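PDB 5D88: predicted protease of the collagenase family from Methanopyrus kandleri, which binds zinc between two copies of itself and probably acts as a peptidase of the U32 family, built on a TIM barrel. Local coordinates for residues Cys29-His32 and His33-Thr36; Pro61-Tyr64 and Glu65-Ile69; Phe201-Arg204 and Asn205-His209; Arg221-Pro224 and Tyr225-Met228. All coordinates share one frame; numbering follows the deposited sequence.

Contact 1 (Cys29-His32 and His33-Thr36)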
loop_
_atom_site.group_PDB
_atom_site.type_symbol
_atom_site.label_atom_id
_atom_site.label_comp_id
_atom_site.label_asym_id
_atom_site.label_seq_id
_atom_site.Cartn_x
_atom_site.Cartn_y
_atom_site.Cartn_z
ATOM N N CYS A 29 -3.214 12.853 -20.705
ATOM C CA CYS A 29 -1.790 12.656 -20.457
ATOM C C CYS A 29 -0.900 13.426 -21.406
ATOM O O CYS A 29 0.330 13.381 -21.250
ATOM C CB CYS A 29 -1.416 11.178 -20.553
ATOM S SG CYS A 29 -2.177 10.200 -19.302
ATOM N N SER A 30 -1.473 14.118 -22.380
ATOM C CA SER A 30 -0.680 14.849 -23.357
ATOM C C SER A 30 -1.563 15.900 -23.998
ATOM O O SER A 30 -2.791 15.799 -23.985
ATOM C CB SER A 30 -0.099 13.924 -24.436
ATOM O OG SER A 30 -1.110 13.482 -25.320
ATOM N N ARG A 31 -0.914 16.918 -24.558
ATOM C CA ARG A 31 -1.640 17.915 -25.329
ATOM C C ARG A 31 -2.457 17.262 -26.441
ATOM O O ARG A 31 -3.578 17.689 -26.730
ATOM C CB ARG A 31 -0.655 18.937 -25.897
ATOM C CG ARG A 31 -1.282 19.923 -26.861
ATOM C CD ARG A 31 -2.246 20.847 -26.144
ATOM N NE ARG A 31 -2.853 21.798 -27.063
ATOM C CZ ARG A 31 -3.897 21.527 -27.837
ATOM N NH1 ARG A 31 -4.456 20.319 -27.811
ATOM N NH2 ARG A 31 -4.382 22.466 -28.640
ATOM N N HIS A 32 -1.919 16.221 -27.080
ATOM C CA HIS A 32 -2.661 15.591 -28.167
ATOM C C HIS A 32 -3.869 14.812 -27.647
ATOM O O HIS A 32 -4.928 14.804 -28.282
ATOM C CB HIS A 32 -1.742 14.675 -28.974
ATOM C CG HIS A 32 -2.467 13.860 -29.996
ATOM N ND1 HIS A 32 -3.033 14.418 -31.123
ATOM C CD2 HIS A 32 -2.739 12.535 -30.052
ATOM C CE1 HIS A 32 -3.612 13.467 -31.837
ATOM N NE2 HIS A 32 -3.444 12.316 -31.210
ATOM N N HIS A 33 -3.708 14.120 -26.515
ATOM C CA HIS A 33 -4.793 13.379 -25.871
ATOM C C HIS A 33 -5.992 14.278 -25.591
ATOM O O HIS A 33 -7.140 13.816 -25.621
ATOM C CB HIS A 33 -4.244 12.777 -24.566
ATOM C CG HIS A 33 -5.023 11.620 -24.001
ATOM N ND1 HIS A 33 -4.871 11.207 -22.688
ATOM C CD2 HIS A 33 -5.914 10.766 -24.563
ATOM C CE1 HIS A 33 -5.656 10.170 -22.460
ATOM N NE2 HIS A 33 -6.296 9.875 -23.584
ATOM N N LEU A 34 -5.740 15.560 -25.318
ATOM C CA LEU A 34 -6.813 16.502 -25.010
ATOM C C LEU A 34 -7.803 16.622 -26.157
ATOM O O LEU A 34 -9.004 16.808 -25.929
ATOM C CB LEU A 34 -6.222 17.876 -24.685
ATOM C CG LEU A 34 -7.196 18.987 -24.284
ATOM C CD1 LEU A 34 -8.032 18.569 -23.075
ATOM C CD2 LEU A 34 -6.451 20.305 -23.988
ATOM N N ASP A 35 -7.318 16.541 -27.398
ATOM C CA ASP A 35 -8.188 16.708 -28.555
ATOM C C ASP A 35 -9.206 15.582 -28.696
ATOM O O ASP A 35 -10.143 15.724 -29.485
ATOM C CB ASP A 35 -7.362 16.790 -29.844
ATOM C CG ASP A 35 -6.615 18.106 -29.994
ATOM O OD1 ASP A 35 -6.778 19.027 -29.162
ATOM O OD2 ASP A 35 -5.858 18.221 -30.978
ATOM N N THR A 36 -9.038 14.468 -27.983
ATOM C CA THR A 36 -9.962 13.339 -28.061
ATOM C C THR A 36 -11.023 13.359 -26.965
ATOM O O THR A 36 -11.951 12.540 -26.990
ATOM C CB THR A 36 -9.193 12.014 -27.982
ATOM O OG1 THR A 36 -8.856 11.731 -26.615
ATOM C CG2 THR A 36 -7.914 12.078 -28.834
HETATM O O HOH W 1 -5.356 21.161 -31.170
#
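Turned opposite its own backbone N (chi1 -160°), CG of His33 carries the imidazole back along the chain to Cys29, while Ser30 holds OG between its backbone N and carbonyl carbon (chi1 72°), facing the first turn of the short helix 31-34. There Ser30 is the N-cap: its OG accepts the N-H of His33, with OG and N 2.9 Å apart. The Ser30 carbonyl continues the turn by accepting from Leu34 N. At the ring edge, Cys29 N lies 3.1 Å from His33 ND1 and almost exactly in the imidazole plane. Without the imidazole, an alanine at this position would probably leave the Cys29 N-H lacking its mate and let the chain entering the helix shift. The His33 carbonyl is gripped twice, by Thr36 N at 3.1 Å and by Thr36 OG1 at 2.9 Å. On another side, Arg31 bends round to Asp35, NH1 lying 3.0 Å from OD1 in a salt bridge. The carboxylate oxygen sits in the guanidinium plane but is itself met from above its own plane, the two groups standing 80° apart. A water donates to Asp35 OD2 and accepts weakly from Arg31 NH2. Asp35 OD1 also pairs with Arg76, and Leu34 packs on Val72 of helix 63-75, so the turn lies against the next helix of the barrel. As ND1 accepts a backbone N-H, the His33 ring is probably neutral and protonated at NE2, whereas the Asp35 carboxylate, paired with two arginines, is likely to stay ionised.

Contact 2 (Pro61-Tyr64 and Glu65-Ile69)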
loop_
_atom_site.group_PDB
_atom_site.type_symbol
_atom_site.label_atom_id
_atom_site.label_comp_id
_atom_site.label_asym_id
_atom_site.label_seq_id
_atom_site.Cartn_x
_atom_site.Cartn_y
_atom_site.Cartn_z
ATOM N N PRO A 61 3.021 13.190 -18.396
ATOM C CA PRO A 61 3.464 14.436 -19.030
ATOM C C PRO A 61 4.504 15.144 -18.190
ATOM O O PRO A 61 4.439 15.127 -16.959
ATOM C CB PRO A 61 2.182 15.269 -19.112
ATOM C CG PRO A 61 1.324 14.747 -18.028
ATOM C CD PRO A 61 1.640 13.280 -17.910
ATOM N N GLU A 62 5.464 15.770 -18.873
ATOM C CA GLU A 62 6.421 16.653 -18.226
ATOM C C GLU A 62 5.735 17.942 -17.810
ATOM O O GLU A 62 4.647 18.273 -18.274
ATOM C CB GLU A 62 7.590 16.981 -19.163
ATOM C CG GLU A 62 8.185 15.763 -19.838
ATOM C CD GLU A 62 9.641 15.574 -19.542
ATOM O OE1 GLU A 62 10.360 16.583 -19.385
ATOM O OE2 GLU A 62 10.067 14.400 -19.463
ATOM N N THR A 63 6.404 18.694 -16.934
ATOM C CA THR A 63 5.761 19.871 -16.370
ATOM C C THR A 63 5.354 20.867 -17.455
ATOM O O THR A 63 4.265 21.442 -17.384
ATOM C CB THR A 63 6.675 20.497 -15.330
ATOM O OG1 THR A 63 6.886 19.522 -14.305
ATOM C CG2 THR A 63 6.036 21.735 -14.727
ATOM N N TYR A 64 6.186 21.068 -18.483
ATOM C CA TYR A 64 5.797 22.051 -19.496
ATOM C C TYR A 64 4.566 21.584 -20.258
ATOM O O TYR A 64 3.759 22.412 -20.695
ATOM C CB TYR A 64 6.948 22.353 -20.462
ATOM C CG TYR A 64 7.130 21.313 -21.536
ATOM C CD1 TYR A 64 6.434 21.402 -22.740
ATOM C CD2 TYR A 64 7.983 20.229 -21.345
ATOM C CE1 TYR A 64 6.584 20.445 -23.726
ATOM C CE2 TYR A 64 8.139 19.262 -22.329
ATOM C CZ TYR A 64 7.437 19.378 -23.518
ATOM O OH TYR A 64 7.582 18.425 -24.503
ATOM N N GLU A 65 4.381 20.270 -20.391
ATOM C CA GLU A 65 3.186 19.744 -21.049
ATOM C C GLU A 65 1.947 19.948 -20.198
ATOM O O GLU A 65 0.878 20.279 -20.719
ATOM C CB GLU A 65 3.330 18.259 -21.323
ATOM C CG GLU A 65 4.418 17.856 -22.242
ATOM C CD GLU A 65 4.411 16.353 -22.416
ATOM O OE1 GLU A 65 3.540 15.857 -23.166
ATOM O OE2 GLU A 65 5.229 15.671 -21.756
ATOM N N VAL A 66 2.061 19.693 -18.896
ATOM C CA VAL A 66 0.944 19.909 -17.983
ATOM C C VAL A 66 0.407 21.327 -18.132
ATOM O O VAL A 66 -0.807 21.549 -18.212
ATOM C CB VAL A 66 1.387 19.619 -16.541
ATOM C CG1 VAL A 66 0.312 20.038 -15.538
ATOM C CG2 VAL A 66 1.708 18.150 -16.408
ATOM N N GLU A 67 1.306 22.310 -18.177
ATOM C CA GLU A 67 0.860 23.698 -18.209
ATOM C C GLU A 67 0.149 24.016 -19.518
ATOM O O GLU A 67 -0.870 24.720 -19.524
ATOM C CB GLU A 67 2.056 24.610 -17.950
ATOM C CG GLU A 67 2.563 24.385 -16.513
ATOM C CD GLU A 67 3.815 25.161 -16.139
ATOM O OE1 GLU A 67 4.416 25.825 -17.017
ATOM O OE2 GLU A 67 4.199 25.095 -14.944
ATOM N N ASP A 68 0.640 23.459 -20.627
ATOM C CA ASP A 68 -0.032 23.601 -21.913
ATOM C C ASP A 68 -1.410 22.934 -21.903
ATOM O O ASP A 68 -2.393 23.510 -22.391
ATOM C CB ASP A 68 0.864 23.003 -22.995
ATOM C CG ASP A 68 0.355 23.267 -24.385
ATOM O OD1 ASP A 68 -0.131 24.390 -24.651
ATOM O OD2 ASP A 68 0.451 22.344 -25.216
ATOM N N ILE A 69 -1.501 21.724 -21.354
ATOM C CA ILE A 69 -2.780 21.015 -21.281
ATOM C C ILE A 69 -3.800 21.838 -20.513
ATOM O O ILE A 69 -4.970 21.943 -20.909
ATOM C CB ILE A 69 -2.588 19.638 -20.626
ATOM C CG1 ILE A 69 -1.838 18.693 -21.571
ATOM C CG2 ILE A 69 -3.951 19.027 -20.210
ATOM C CD1 ILE A 69 -1.231 17.500 -20.830
#
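Glu65 lays its CG over one face of the Tyr64 ring, 3.8 Å from the ring centroid and displaced toward the rim, a CH-pi contact at the start of helix 63-75. This is the N-terminal cap of a barrel helix, with Glu62 at the N-cap position. From the first turn Glu65 reaches back, its OE2 accepting the Glu62 N-H at 2.9 Å between OE2 and N. That is the half of a capping box in which the side chain three residues on binds the N-cap amide. The bond is nearly straight, although the N-H comes in above the carboxylate plane. With CG wedged on the side between N and C (chi1 80°), the Tyr64 ring turns one face to Glu65 CG. OE1 of Glu65 forms a salt bridge with Arg59, so the carboxylate is held at both oxygens and is probably ionised, favourably placed near the positive end of the helix dipole.

Pro61 and Val66 form a hydrophobic staple across the cap, with Pro61 CG 3.8 Å from Val66 CG2. Ile69 CD1 extends the patch to Pro61 CB at 4.4 Å, and Pro61 and Ile69 both rest on strand 43-47. One turn apart, the Thr63 methyl CG2 meets Glu67 OE2 at 3.8 Å; Thr63 OG1 is engaged by Glu50 and Glu67 OE2 by Tyr108 of helix 98-113. The first full helical bond runs from Val66 N to Glu62 O at 3.0 Å, the donor sitting nearly in line with the carbonyl at a C=O...N angle of 165°.

Contact 3 (Phe201-Arg204 and Asn205-His209). With ZN (zinc ion), chain B; ACT (acetate ion), chain C.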
loop_
_atom_site.group_PDB
_atom_site.type_symbol
_atom_site.label_atom_id
_atom_site.label_comp_id
_atom_site.label_asym_id
_atom_site.label_seq_id
_atom_site.Cartn_x
_atom_site.Cartn_y
_atom_site.Cartn_z
ATOM N N PHE A 201 -0.730 -2.857 -5.224
ATOM C CA PHE A 201 -0.247 -2.079 -4.076
ATOM C C PHE A 201 1.240 -1.740 -4.221
ATOM O O PHE A 201 1.660 -0.576 -4.115
ATOM C CB PHE A 201 -0.598 -2.974 -2.869
ATOM C CG PHE A 201 0.019 -2.673 -1.554
ATOM C CD1 PHE A 201 0.423 -1.434 -1.155
ATOM C CD2 PHE A 201 0.016 -3.707 -0.612
ATOM C CE1 PHE A 201 0.944 -1.249 0.156
ATOM C CE2 PHE A 201 0.505 -3.554 0.640
ATOM C CZ PHE A 201 0.971 -2.315 1.045
ATOM N N PHE A 202 2.044 -2.758 -4.520
ATOM C CA PHE A 202 3.483 -2.595 -4.571
ATOM C C PHE A 202 3.902 -1.854 -5.833
ATOM O O PHE A 202 4.822 -1.029 -5.801
ATOM C CB PHE A 202 4.139 -3.976 -4.493
ATOM C CG PHE A 202 3.737 -4.738 -3.257
ATOM C CD1 PHE A 202 4.378 -4.492 -2.052
ATOM C CD2 PHE A 202 2.691 -5.647 -3.290
ATOM C CE1 PHE A 202 4.004 -5.155 -0.904
ATOM C CE2 PHE A 202 2.291 -6.318 -2.134
ATOM C CZ PHE A 202 2.950 -6.074 -0.939
ATOM N N GLU A 203 3.237 -2.147 -6.951
ATOM C CA GLU A 203 3.591 -1.512 -8.210
ATOM C C GLU A 203 3.230 -0.034 -8.200
ATOM O O GLU A 203 3.987 0.795 -8.719
ATOM C CB GLU A 203 2.919 -2.242 -9.362
ATOM C CG GLU A 203 3.374 -1.760 -10.727
ATOM C CD GLU A 203 2.817 -2.590 -11.855
ATOM O OE1 GLU A 203 1.737 -3.189 -11.690
ATOM O OE2 GLU A 203 3.464 -2.633 -12.920
ATOM N N ARG A 204 2.100 0.321 -7.589
ATOM C CA ARG A 204 1.740 1.727 -7.468
ATOM C C ARG A 204 2.661 2.474 -6.517
ATOM O O ARG A 204 2.962 3.645 -6.753
ATOM C CB ARG A 204 0.296 1.855 -7.018
ATOM C CG ARG A 204 -0.691 1.393 -8.047
ATOM C CD ARG A 204 -2.012 1.732 -7.519
ATOM N NE ARG A 204 -3.085 1.468 -8.445
ATOM C CZ ARG A 204 -4.242 0.941 -8.080
ATOM N NH1 ARG A 204 -4.471 0.597 -6.809
ATOM N NH2 ARG A 204 -5.176 0.769 -8.982
ATOM N N ASN A 205 3.144 1.812 -5.458
ATOM C CA ASN A 205 4.179 2.420 -4.625
ATOM C C ASN A 205 5.413 2.730 -5.463
ATOM O O ASN A 205 6.015 3.803 -5.333
ATOM C CB ASN A 205 4.559 1.485 -3.470
ATOM C CG ASN A 205 3.557 1.491 -2.310
ATOM O OD1 ASN A 205 2.690 2.365 -2.181
ATOM N ND2 ASN A 205 3.730 0.518 -1.415
ATOM N N LEU A 206 5.814 1.787 -6.319
ATOM C CA LEU A 206 6.980 1.983 -7.174
ATOM C C LEU A 206 6.788 3.181 -8.097
ATOM O O LEU A 206 7.663 4.043 -8.199
ATOM C CB LEU A 206 7.249 0.723 -7.997
ATOM C CG LEU A 206 8.450 0.793 -8.957
ATOM C CD1 LEU A 206 9.765 0.919 -8.209
ATOM C CD2 LEU A 206 8.428 -0.436 -9.894
ATOM N N PHE A 207 5.661 3.242 -8.808
ATOM C CA PHE A 207 5.477 4.372 -9.715
ATOM C C PHE A 207 5.341 5.698 -8.956
ATOM O O PHE A 207 5.707 6.748 -9.484
ATOM C CB PHE A 207 4.269 4.142 -10.618
ATOM C CG PHE A 207 4.576 3.365 -11.846
ATOM C CD1 PHE A 207 4.822 2.011 -11.768
ATOM C CD2 PHE A 207 4.648 3.998 -13.077
ATOM C CE1 PHE A 207 5.105 1.273 -12.910
ATOM C CE2 PHE A 207 4.931 3.269 -14.245
ATOM C CZ PHE A 207 5.170 1.904 -14.157
ATOM N N SER A 208 4.796 5.673 -7.738
ATOM C CA SER A 208 4.691 6.882 -6.927
ATOM C C SER A 208 6.050 7.531 -6.768
ATOM O O SER A 208 6.166 8.762 -6.758
ATOM C CB SER A 208 4.128 6.560 -5.528
ATOM O OG SER A 208 2.770 6.122 -5.558
ATOM N N HIS A 209 7.076 6.707 -6.569
ATOM C CA HIS A 209 8.439 7.193 -6.406
ATOM C C HIS A 209 9.074 7.533 -7.746
ATOM O O HIS A 209 9.755 8.554 -7.880
ATOM C CB HIS A 209 9.275 6.133 -5.697
ATOM C CG HIS A 209 9.074 6.082 -4.225
ATOM N ND1 HIS A 209 9.771 6.886 -3.353
ATOM C CD2 HIS A 209 8.288 5.292 -3.463
ATOM C CE1 HIS A 209 9.401 6.610 -2.112
ATOM N NE2 HIS A 209 8.511 5.639 -2.152
HETATM ZN ZN ZN B . 7.844 4.443 -0.639
HETATM C C ACT C . -4.453 2.112 -12.323
HETATM O O ACT C . -5.498 1.788 -11.709
HETATM O OXT ACT C . -3.451 2.365 -11.615
HETATM C CH3 ACT C . -4.400 2.161 -13.825
#
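Helix 200-213 brings His209 to the zinc site on the subunit interface. NE2 of His209 binds the zinc ion at 2.0 Å; Cys88 and the His209 and Cys88 of the second subunit complete the four ligands, and Glu213 accepts from ND1 of the histidine, probably setting the ring's rotation and strengthening it as a ligand.

Just before the histidine, Ser208 reaches back one turn and grips the Arg204 carbonyl twice: OG stands 2.8 Å and N 2.9 Å from Arg204 O, reaching it from opposite faces of its plane. OG also bonds Thr87, tying the helix to the segment that leads to Cys88. The Asn205 amide approaches the Phe201 ring obliquely, ND2 lying 3.7 Å from Phe201 CE1 with the two planes 74° apart. Its OD1 bonds Thr87 and its ND2 the Thr87 carbonyl of the second subunit, so one flat group is fixed from both chains. Glu203 runs alongside Phe207, CG 4.1 Å from Phe207 CE1, and its carboxylate pairs with Arg229 and Arg231. Arg204, extended, meets an acetate edge-on: NH2 is 2.9 Å from acetate O, and NE makes a weak bond to OXT at 3.3 Å. Ile193 O shares NH2, and His141 also holds the acetate. Asn205 and His209, one turn apart, both meet the second subunit, but only His209 binds the metal, in a two-cysteine, two-histidine zinc site shared across the dimer.

Contact 4 (Arg221-Pro224 and Tyr225-Met228)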
loop_
_atom_site.group_PDB
_atom_site.type_symbol
_atom_site.label_atom_id
_atom_site.label_comp_id
_atom_site.label_asym_id
_atom_site.label_seq_id
_atom_site.Cartn_x
_atom_site.Cartn_y
_atom_site.Cartn_z
ATOM N N ARG A 221 12.356 -3.446 -18.998
ATOM C CA ARG A 221 13.719 -3.423 -18.475
ATOM C C ARG A 221 13.816 -3.410 -16.959
ATOM O O ARG A 221 14.659 -4.118 -16.414
ATOM C CB ARG A 221 14.486 -2.211 -19.023
ATOM C CG ARG A 221 14.758 -2.290 -20.505
ATOM C CD ARG A 221 15.655 -1.165 -20.975
ATOM N NE ARG A 221 16.205 -1.502 -22.284
ATOM C CZ ARG A 221 15.545 -1.356 -23.427
ATOM N NH1 ARG A 221 14.308 -0.864 -23.431
ATOM N NH2 ARG A 221 16.123 -1.706 -24.566
ATOM N N ASN A 222 13.016 -2.611 -16.242
ATOM C CA ASN A 222 13.284 -2.463 -14.810
ATOM C C ASN A 222 12.037 -2.365 -13.930
ATOM O O ASN A 222 12.131 -1.870 -12.789
ATOM C CB ASN A 222 14.172 -1.229 -14.557
ATOM C CG ASN A 222 13.475 0.065 -14.881
ATOM O OD1 ASN A 222 12.440 0.080 -15.537
ATOM N ND2 ASN A 222 14.032 1.163 -14.409
ATOM N N ASN A 223 10.880 -2.827 -14.397
ATOM C CA ASN A 223 9.710 -2.953 -13.530
ATOM C C ASN A 223 9.556 -4.414 -13.135
ATOM O O ASN A 223 9.154 -5.226 -13.973
ATOM C CB ASN A 223 8.446 -2.462 -14.225
ATOM C CG ASN A 223 7.192 -2.635 -13.346
ATOM O OD1 ASN A 223 7.266 -3.146 -12.234
ATOM N ND2 ASN A 223 6.056 -2.182 -13.841
ATOM N N PRO A 224 9.865 -4.800 -11.899
ATOM C CA PRO A 224 9.830 -6.227 -11.551
ATOM C C PRO A 224 8.430 -6.796 -11.460
ATOM O O PRO A 224 8.273 -8.028 -11.468
ATOM C CB PRO A 224 10.542 -6.270 -10.197
ATOM C CG PRO A 224 10.317 -4.909 -9.613
ATOM C CD PRO A 224 10.280 -3.955 -10.768
ATOM N N TYR A 225 7.422 -5.944 -11.353
ATOM C CA TYR A 225 6.036 -6.362 -11.226
ATOM C C TYR A 225 5.390 -6.597 -12.580
ATOM O O TYR A 225 4.394 -7.319 -12.659
ATOM C CB TYR A 225 5.258 -5.295 -10.417
ATOM C CG TYR A 225 5.922 -4.991 -9.094
ATOM C CD1 TYR A 225 6.059 -5.968 -8.118
ATOM C CD2 TYR A 225 6.458 -3.744 -8.833
ATOM C CE1 TYR A 225 6.725 -5.707 -6.921
ATOM C CE2 TYR A 225 7.116 -3.492 -7.630
ATOM C CZ TYR A 225 7.246 -4.482 -6.694
ATOM O OH TYR A 225 7.898 -4.225 -5.508
ATOM N N GLU A 226 5.970 -6.054 -13.655
ATOM C CA GLU A 226 5.353 -6.173 -14.979
ATOM C C GLU A 226 5.185 -7.625 -15.424
ATOM O O GLU A 226 4.082 -7.987 -15.877
ATOM C CB GLU A 226 6.187 -5.333 -15.959
ATOM C CG GLU A 226 5.936 -5.494 -17.465
ATOM C CD GLU A 226 4.609 -4.944 -17.980
ATOM O OE1 GLU A 226 4.087 -3.916 -17.488
ATOM O OE2 GLU A 226 4.108 -5.562 -18.950
ATOM N N PRO A 227 6.186 -8.500 -15.321
ATOM C CA PRO A 227 6.001 -9.895 -15.766
ATOM C C PRO A 227 5.195 -10.779 -14.821
ATOM O O PRO A 227 4.956 -11.952 -15.151
ATOM C CB PRO A 227 7.435 -10.416 -15.876
ATOM C CG PRO A 227 8.260 -9.514 -15.063
ATOM C CD PRO A 227 7.574 -8.210 -14.939
ATOM N N MET A 228 4.777 -10.272 -13.666
ATOM C CA MET A 228 4.218 -11.141 -12.631
ATOM C C MET A 228 2.794 -11.604 -12.900
ATOM O O MET A 228 2.438 -12.713 -12.480
ATOM C CB MET A 228 4.255 -10.430 -11.280
ATOM C CG MET A 228 5.621 -10.377 -10.678
ATOM S SD MET A 228 5.523 -9.734 -8.984
ATOM C CE MET A 228 7.258 -9.671 -8.581
#
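The backbone folds from Asn223 to Glu226 in a type I beta turn, closed by a weak bond from Glu226 N to Asn223 O at 3.3 Å, with Pro224 and Tyr225 at its corners. Asn223 tightens the bend with its own side chain: OD1 takes the Tyr225 N-H at 2.9 Å between OD1 and N, which makes an Asx turn inside the beta turn. The donor lies 47° out of the amide's carbonyl plane. Swung to the far side from its main-chain nitrogen (chi1 178°), CG of Asn223 directs the amide forward over the turn, its plane 74° from that of the Tyr225 ring. Its other end is held too, since ND2 donates to Glu203 of helix 200-213. A leucine in its place, similar in shape but apolar, would probably leave the Tyr225 N-H without its acceptor and Glu203 without one of its partners.

Pro224 and Tyr225 point the same way. CG of the proline rests over one face of the tyrosine ring, 4.1 Å from the centroid, as a CH-pi contact. Beyond them the Met228 side chain comes back across the turn, CE lying 3.5 Å from Pro224 O, while Met228 N bonds Tyr225 O at 3.1 Å. Glu226 turns its carboxylate to Arg231. The turn thus sits in the loop between helix 200-213 and strand 233-234: Asn223 packs on Leu206 and Phe207 of that helix, Tyr225 on Phe202 and Glu203, and the Tyr225 hydroxyl bonds Asp122 of the second subunit, next to helix 123-132 of that chain.

From the N terminus the four contacts follow in series; each is local, and none nests within or crosses another. Contact 1 closes a turn after strand 23-27, and contact 2 starts helix 63-75 after strand 43-47. The two touch, Arg31 CD lying 3.2 Å from Asp68 OD2, and join neighbouring beta-alpha units of the barrel. Contact 3 winds along helix 200-213, and contact 4 bends the loop after it; they are bound by Glu203 and Asn223, and both reach the second subunit. The pairs stand apart, contacts 1 and 3 having centres about 25 Å from each other, the later pair lying on the dimer side, where contact 3 carries the zinc ligand.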